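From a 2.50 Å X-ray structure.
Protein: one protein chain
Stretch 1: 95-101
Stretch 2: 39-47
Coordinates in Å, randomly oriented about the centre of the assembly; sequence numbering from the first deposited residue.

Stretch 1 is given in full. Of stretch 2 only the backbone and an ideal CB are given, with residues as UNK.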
ATOM      1  N   ALA A  95     -20.582 -14.722  -7.282  1.00 12.11           N
ATOM      2  CA  ALA A  95     -20.400 -14.141  -8.617  1.00 12.48           C
ATOM      3  C   ALA A  95     -21.524 -13.183  -9.019  1.00 12.40           C
ATOM      4  O   ALA A  95     -21.266 -12.095  -9.523  1.00 12.31           O
ATOM      5  CB  ALA A  95     -20.237 -15.239  -9.664  1.00 12.17           C
ATOM      6  N   ALA A  96     -22.770 -13.588  -8.790  1.00 12.40           N
ATOM      7  CA  ALA A  96     -23.903 -12.738  -9.102  1.00 12.62           C
ATOM      8  C   ALA A  96     -23.790 -11.397  -8.371  1.00 13.28           C
ATOM      9  O   ALA A  96     -24.051 -10.344  -8.962  1.00 13.50           O
ATOM     10  CB  ALA A  96     -25.211 -13.439  -8.759  1.00 12.34           C
ATOM     11  N   HIS A  97     -23.394 -11.444  -7.096  1.00 12.88           N
ATOM     12  CA  HIS A  97     -23.165 -10.245  -6.313  1.00 12.93           C
ATOM     13  C   HIS A  97     -22.019  -9.381  -6.831  1.00 13.12           C
ATOM     14  O   HIS A  97     -22.103  -8.161  -6.792  1.00 13.02           O
ATOM     15  CB  HIS A  97     -22.946 -10.582  -4.835  1.00 12.89           C
ATOM     16  CG  HIS A  97     -24.207 -10.603  -4.034  1.00 12.45           C
ATOM     17  ND1 HIS A  97     -24.681 -11.741  -3.413  1.00 11.51           N
ATOM     18  CD2 HIS A  97     -25.112  -9.629  -3.783  1.00 11.64           C
ATOM     19  CE1 HIS A  97     -25.813 -11.460  -2.796  1.00 11.70           C
ATOM     20  NE2 HIS A  97     -26.098 -10.186  -3.005  1.00 12.27           N
ATOM     21  N   VAL A  98     -20.947  -9.999  -7.316  1.00 13.46           N
ATOM     22  CA  VAL A  98     -19.853  -9.206  -7.874  1.00 13.70           C
ATOM     23  C   VAL A  98     -20.334  -8.484  -9.132  1.00 14.11           C
ATOM     24  O   VAL A  98     -20.089  -7.283  -9.296  1.00 13.80           O
ATOM     25  CB  VAL A  98     -18.569 -10.036  -8.116  1.00 13.40           C
ATOM     26  CG1 VAL A  98     -17.506  -9.181  -8.767  1.00 13.33           C
ATOM     27  CG2 VAL A  98     -18.039 -10.560  -6.799  1.00 13.20           C
ATOM     28  N   GLU A  99     -21.064  -9.210  -9.978  1.00 14.61           N
ATOM     29  CA  GLU A  99     -21.639  -8.651 -11.207  1.00 15.80           C
ATOM     30  C   GLU A  99     -22.592  -7.503 -10.910  1.00 15.75           C
ATOM     31  O   GLU A  99     -22.494  -6.436 -11.519  1.00 16.01           O
ATOM     32  CB  GLU A  99     -22.364  -9.740 -12.007  1.00 16.29           C
ATOM     33  CG  GLU A  99     -23.186  -9.262 -13.189  1.00 19.24           C
ATOM     34  CD  GLU A  99     -24.191 -10.319 -13.669  1.00 24.55           C
ATOM     35  OE1 GLU A  99     -24.376 -11.349 -12.963  1.00 26.21           O
ATOM     36  OE2 GLU A  99     -24.799 -10.129 -14.756  1.00 25.97           O
ATOM     37  N   ASP A 100     -23.512  -7.721  -9.975  1.00 15.62           N
ATOM     38  CA  ASP A 100     -24.488  -6.695  -9.617  1.00 15.52           C
ATOM     39  C   ASP A 100     -23.782  -5.441  -9.091  1.00 15.80           C
ATOM     40  O   ASP A 100     -23.982  -4.353  -9.608  1.00 15.27           O
ATOM     41  CB  ASP A 100     -25.483  -7.242  -8.598  1.00 15.56           C
ATOM     42  CG  ASP A 100     -26.453  -6.192  -8.123  1.00 16.48           C
ATOM     43  OD1 ASP A 100     -27.376  -5.852  -8.899  1.00 17.96           O
ATOM     44  OD2 ASP A 100     -26.289  -5.701  -6.979  1.00 16.66           O
ATOM     45  N   GLY A 101     -22.933  -5.618  -8.074  1.00 16.80           N
ATOM     46  CA  GLY A 101     -22.077  -4.548  -7.552  1.00 17.52           C
ATOM     47  C   GLY A 101     -21.323  -3.737  -8.603  1.00 18.25           C
ATOM     48  O   GLY A 101     -21.303  -2.509  -8.538  1.00 18.49           O
ATOM     49  N   UNK A  39     -23.028  -4.497  -3.523  1.00 16.82           N
ATOM     50  CA  UNK A  39     -24.179  -5.263  -3.944  1.00 15.97           C
ATOM     51  C   UNK A  39     -24.949  -5.798  -2.733  1.00 15.79           C
ATOM     52  O   UNK A  39     -26.169  -5.667  -2.623  1.00 16.17           O
ATOM     53  CB  UNK A  39     -23.744  -6.413  -4.855  1.00 15.97           C
ATOM     54  N   UNK A  40     -24.210  -6.390  -1.814  1.00 15.41           N
ATOM     55  CA  UNK A  40     -24.783  -7.081  -0.671  1.00 14.87           C
ATOM     56  C   UNK A  40     -25.442  -6.144   0.368  1.00 15.82           C
ATOM     57  O   UNK A  40     -26.335  -6.568   1.097  1.00 15.59           O
ATOM     58  CB  UNK A  40     -23.687  -7.905   0.009  1.00 14.87           C
ATOM     59  N   UNK A  41     -25.027  -4.876   0.417  1.00 17.14           N
ATOM     60  CA  UNK A  41     -25.717  -3.887   1.257  1.00 18.81           C
ATOM     61  C   UNK A  41     -26.915  -3.216   0.567  1.00 18.63           C
ATOM     62  O   UNK A  41     -27.455  -2.249   1.079  1.00 19.34           O
ATOM     63  CB  UNK A  41     -24.722  -2.810   1.692  1.00 18.81           C
ATOM     64  N   UNK A  42     -27.334  -3.746  -0.577  1.00 18.03           N
ATOM     65  CA  UNK A  42     -28.511  -3.250  -1.284  1.00 17.44           C
ATOM     66  C   UNK A  42     -29.613  -4.314  -1.350  1.00 17.39           C
ATOM     67  O   UNK A  42     -29.681  -5.198  -0.503  1.00 17.31           O
ATOM     68  CB  UNK A  42     -28.127  -2.802  -2.696  1.00 17.44           C
ATOM     69  N   UNK A  43     -30.463  -4.223  -2.369  1.00 17.80           N
ATOM     70  CA  UNK A  43     -31.682  -5.041  -2.475  1.00 17.58           C
ATOM     71  C   UNK A  43     -31.464  -6.290  -3.299  1.00 16.76           C
ATOM     72  O   UNK A  43     -32.215  -7.258  -3.183  1.00 17.15           O
ATOM     73  CB  UNK A  43     -32.820  -4.223  -3.088  1.00 17.58           C
ATOM     74  N   UNK A  44     -30.444  -6.276  -4.142  1.00 15.62           N
ATOM     75  CA  UNK A  44     -30.169  -7.436  -4.955  1.00 15.30           C
ATOM     76  C   UNK A  44     -29.948  -8.677  -4.083  1.00 14.25           C
ATOM     77  O   UNK A  44     -29.333  -8.596  -3.029  1.00 13.44           O
ATOM     78  CB  UNK A  44     -28.950  -7.178  -5.843  1.00 15.30           C
ATOM     79  N   UNK A  45     -30.490  -9.807  -4.533  1.00 13.82           N
ATOM     80  CA  UNK A  45     -30.283 -11.095  -3.895  1.00 13.83           C
ATOM     81  C   UNK A  45     -30.268 -12.176  -4.960  1.00 14.89           C
ATOM     82  O   UNK A  45     -31.132 -12.216  -5.847  1.00 15.71           O
ATOM     83  CB  UNK A  45     -31.364 -11.373  -2.848  1.00 13.83           C
ATOM     84  N   UNK A  46     -29.279 -13.052  -4.873  1.00 15.23           N
ATOM     85  CA  UNK A  46     -29.243 -14.222  -5.719  1.00 15.86           C
ATOM     86  C   UNK A  46     -30.395 -15.170  -5.375  1.00 16.46           C
ATOM     87  O   UNK A  46     -30.806 -15.277  -4.223  1.00 16.53           O
ATOM     88  CB  UNK A  46     -27.897 -14.935  -5.580  1.00 15.86           C
ATOM     89  N   UNK A  47     -30.896 -15.865  -6.388  1.00 17.62           N
ATOM     90  CA  UNK A  47     -31.850 -16.935  -6.177  1.00 18.94           C
ATOM     91  C   UNK A  47     -31.629 -17.986  -7.271  1.00 20.21           C
ATOM     92  O   UNK A  47     -31.551 -17.643  -8.446  1.00 20.34           O
ATOM     93  CB  UNK A  47     -33.286 -16.407  -6.187  1.00 18.94           C
TER

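Stretch 1 is helical throughout. The side chains of Ala 96, His 97 and Asp 100 reach the second stretch.

Position 39 is helical, and its CA-to-CB bond points toward stretch 1. The space is tight: the ideal CB lies 3.1 Å from His 97 O, 3.4 Å from Asp 100 OD2 and 3.4 Å from Gly 101 N. Gly 101 has no side chain, and its CA lies 4.2 Å from the CA of position 39. A small residue fits here, and the carboxylate favours a donor; serine, alanine, threonine or cysteine are reasonable. The residue is Ser 39. Its OG donates a hydrogen bond to Asp 100 OD2 at 2.7 Å. The same OG sits at the edge of the His 97 ring, 2.9 Å from His 97 CD2.

Position 40 is the last helical residue here. Its CB points sideways, with His 97 CD2 4.4 Å from the ideal CB. The imidazole offers a face, so valine, isoleucine, leucine or methionine would suit. The residue is Val 40. Its CG2 lies 3.4 Å from the centroid of the His 97 ring, almost on the ring normal, in a CH-pi contact.

Position 41 leaves helical phi/psi and is out of reach of stretch 1. Many residues would do, polar ones included. It is Glu 41.

Position 42 points toward stretch 1, but Asp 100 OD2 is 5.5 Å from the ideal CB. The backbone is extended, at -116/-154. A small polar residue such as serine, threonine or asparagine could serve the turn. Ser 42 OG donates to Ser 39 O at 2.6 Å.

Position 43 points away, into space that stretch 1 leaves open. A polar or charged residue is acceptable. It is Glu 43.

Position 44 points toward stretch 1. Its ideal CB is 3.2 Å from Asp 100 OD2 and 5.0 Å from His 97 CD2. Beyond lie the Ala 96 methyl and the Asp 100 CB, so a large apolar or aromatic side chain has surface to cover; leucine, methionine, phenylalanine or tyrosine are candidates. It is Phe 44. Asp 100 CB sits over its ring face, 3.8 Å from the Phe 44 centroid. The Phe 44 edge meets the face of His 97 opposite Val 40, with planes at 81°. Phe 44 CZ packs 4.0 Å from Ala 96 CB.

Position 45 has an extended backbone and points away. A long polar chain could turn back along its own loop. Arg 45 does so: NH1 donates to Phe 44 O at 2.7 Å and to Ser 42 O at 3.1 Å.

Position 46 points toward stretch 1, with Ala 96 CB 4.4 Å from the ideal CB. An apolar or aromatic residue would suit. In Tyr 46, CD2 packs 3.7 Å from Ala 96 CB. Its hydroxyl is hydrogen-bonded elsewhere in the structure.

Position 47 is out of reach, so stretch 1 sets no preference. It is Ser 47.

Stretch 2 (39-47) SVESEFRYS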
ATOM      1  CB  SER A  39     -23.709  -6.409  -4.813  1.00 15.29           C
ATOM      2  OG  SER A  39     -24.804  -7.128  -5.297  1.00 15.80           O
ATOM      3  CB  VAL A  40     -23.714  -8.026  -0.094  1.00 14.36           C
ATOM      4  CG1 VAL A  40     -23.503  -7.860   1.392  1.00 13.95           C
ATOM      5  CG2 VAL A  40     -23.980  -9.460  -0.534  1.00 13.92           C
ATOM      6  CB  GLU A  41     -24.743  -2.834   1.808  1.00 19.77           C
ATOM      7  CG  GLU A  41     -24.250  -1.784   0.797  1.00 22.86           C
ATOM      8  CD  GLU A  41     -23.184  -0.854   1.390  1.00 26.90           C
ATOM      9  OE1 GLU A  41     -23.075  -0.773   2.633  1.00 29.90           O
ATOM     10  OE2 GLU A  41     -22.436  -0.212   0.620  1.00 27.70           O
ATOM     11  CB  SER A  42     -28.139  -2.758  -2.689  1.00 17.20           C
ATOM     12  OG  SER A  42     -27.713  -3.830  -3.524  1.00 17.35           O
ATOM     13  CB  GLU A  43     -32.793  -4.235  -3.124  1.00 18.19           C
ATOM     14  CG  GLU A  43     -32.931  -2.838  -2.571  1.00 21.07           C
ATOM     15  CD  GLU A  43     -32.847  -1.773  -3.645  1.00 24.91           C
ATOM     16  OE1 GLU A  43     -32.089  -0.808  -3.426  1.00 26.09           O
ATOM     17  OE2 GLU A  43     -33.518  -1.900  -4.703  1.00 26.57           O
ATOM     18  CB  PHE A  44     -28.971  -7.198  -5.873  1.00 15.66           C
ATOM     19  CG  PHE A  44     -28.617  -8.389  -6.703  1.00 16.52           C
ATOM     20  CD1 PHE A  44     -29.205  -8.581  -7.943  1.00 16.78           C
ATOM     21  CD2 PHE A  44     -27.720  -9.342  -6.225  1.00 16.26           C
ATOM     22  CE1 PHE A  44     -28.890  -9.693  -8.711  1.00 16.65           C
ATOM     23  CE2 PHE A  44     -27.407 -10.457  -6.976  1.00 16.49           C
ATOM     24  CZ  PHE A  44     -27.994 -10.633  -8.225  1.00 16.69           C
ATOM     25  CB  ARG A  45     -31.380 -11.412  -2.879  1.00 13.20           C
ATOM     26  CG  ARG A  45     -31.335 -10.632  -1.568  1.00 12.40           C
ATOM     27  CD  ARG A  45     -30.100 -10.958  -0.748  1.00 11.45           C
ATOM     28  NE  ARG A  45     -30.093 -10.233   0.520  1.00 12.54           N
ATOM     29  CZ  ARG A  45     -29.686  -8.973   0.679  1.00 13.18           C
ATOM     30  NH1 ARG A  45     -29.251  -8.263  -0.355  1.00 13.29           N
ATOM     31  NH2 ARG A  45     -29.726  -8.412   1.881  1.00 13.13           N
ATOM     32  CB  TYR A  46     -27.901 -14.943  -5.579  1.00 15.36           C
ATOM     33  CG  TYR A  46     -27.833 -16.240  -6.350  1.00 15.65           C
ATOM     34  CD1 TYR A  46     -28.192 -17.445  -5.750  1.00 15.68           C
ATOM     35  CD2 TYR A  46     -27.432 -16.260  -7.682  1.00 16.37           C
ATOM     36  CE1 TYR A  46     -28.138 -18.637  -6.450  1.00 17.30           C
ATOM     37  CE2 TYR A  46     -27.379 -17.454  -8.397  1.00 17.05           C
ATOM     38  CZ  TYR A  46     -27.727 -18.637  -7.773  1.00 18.03           C
ATOM     39  OH  TYR A  46     -27.680 -19.829  -8.465  1.00 19.47           O
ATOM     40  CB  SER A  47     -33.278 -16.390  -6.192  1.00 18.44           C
ATOM     41  OG  SER A  47     -34.172 -17.323  -5.623  1.00 16.88           O
TER
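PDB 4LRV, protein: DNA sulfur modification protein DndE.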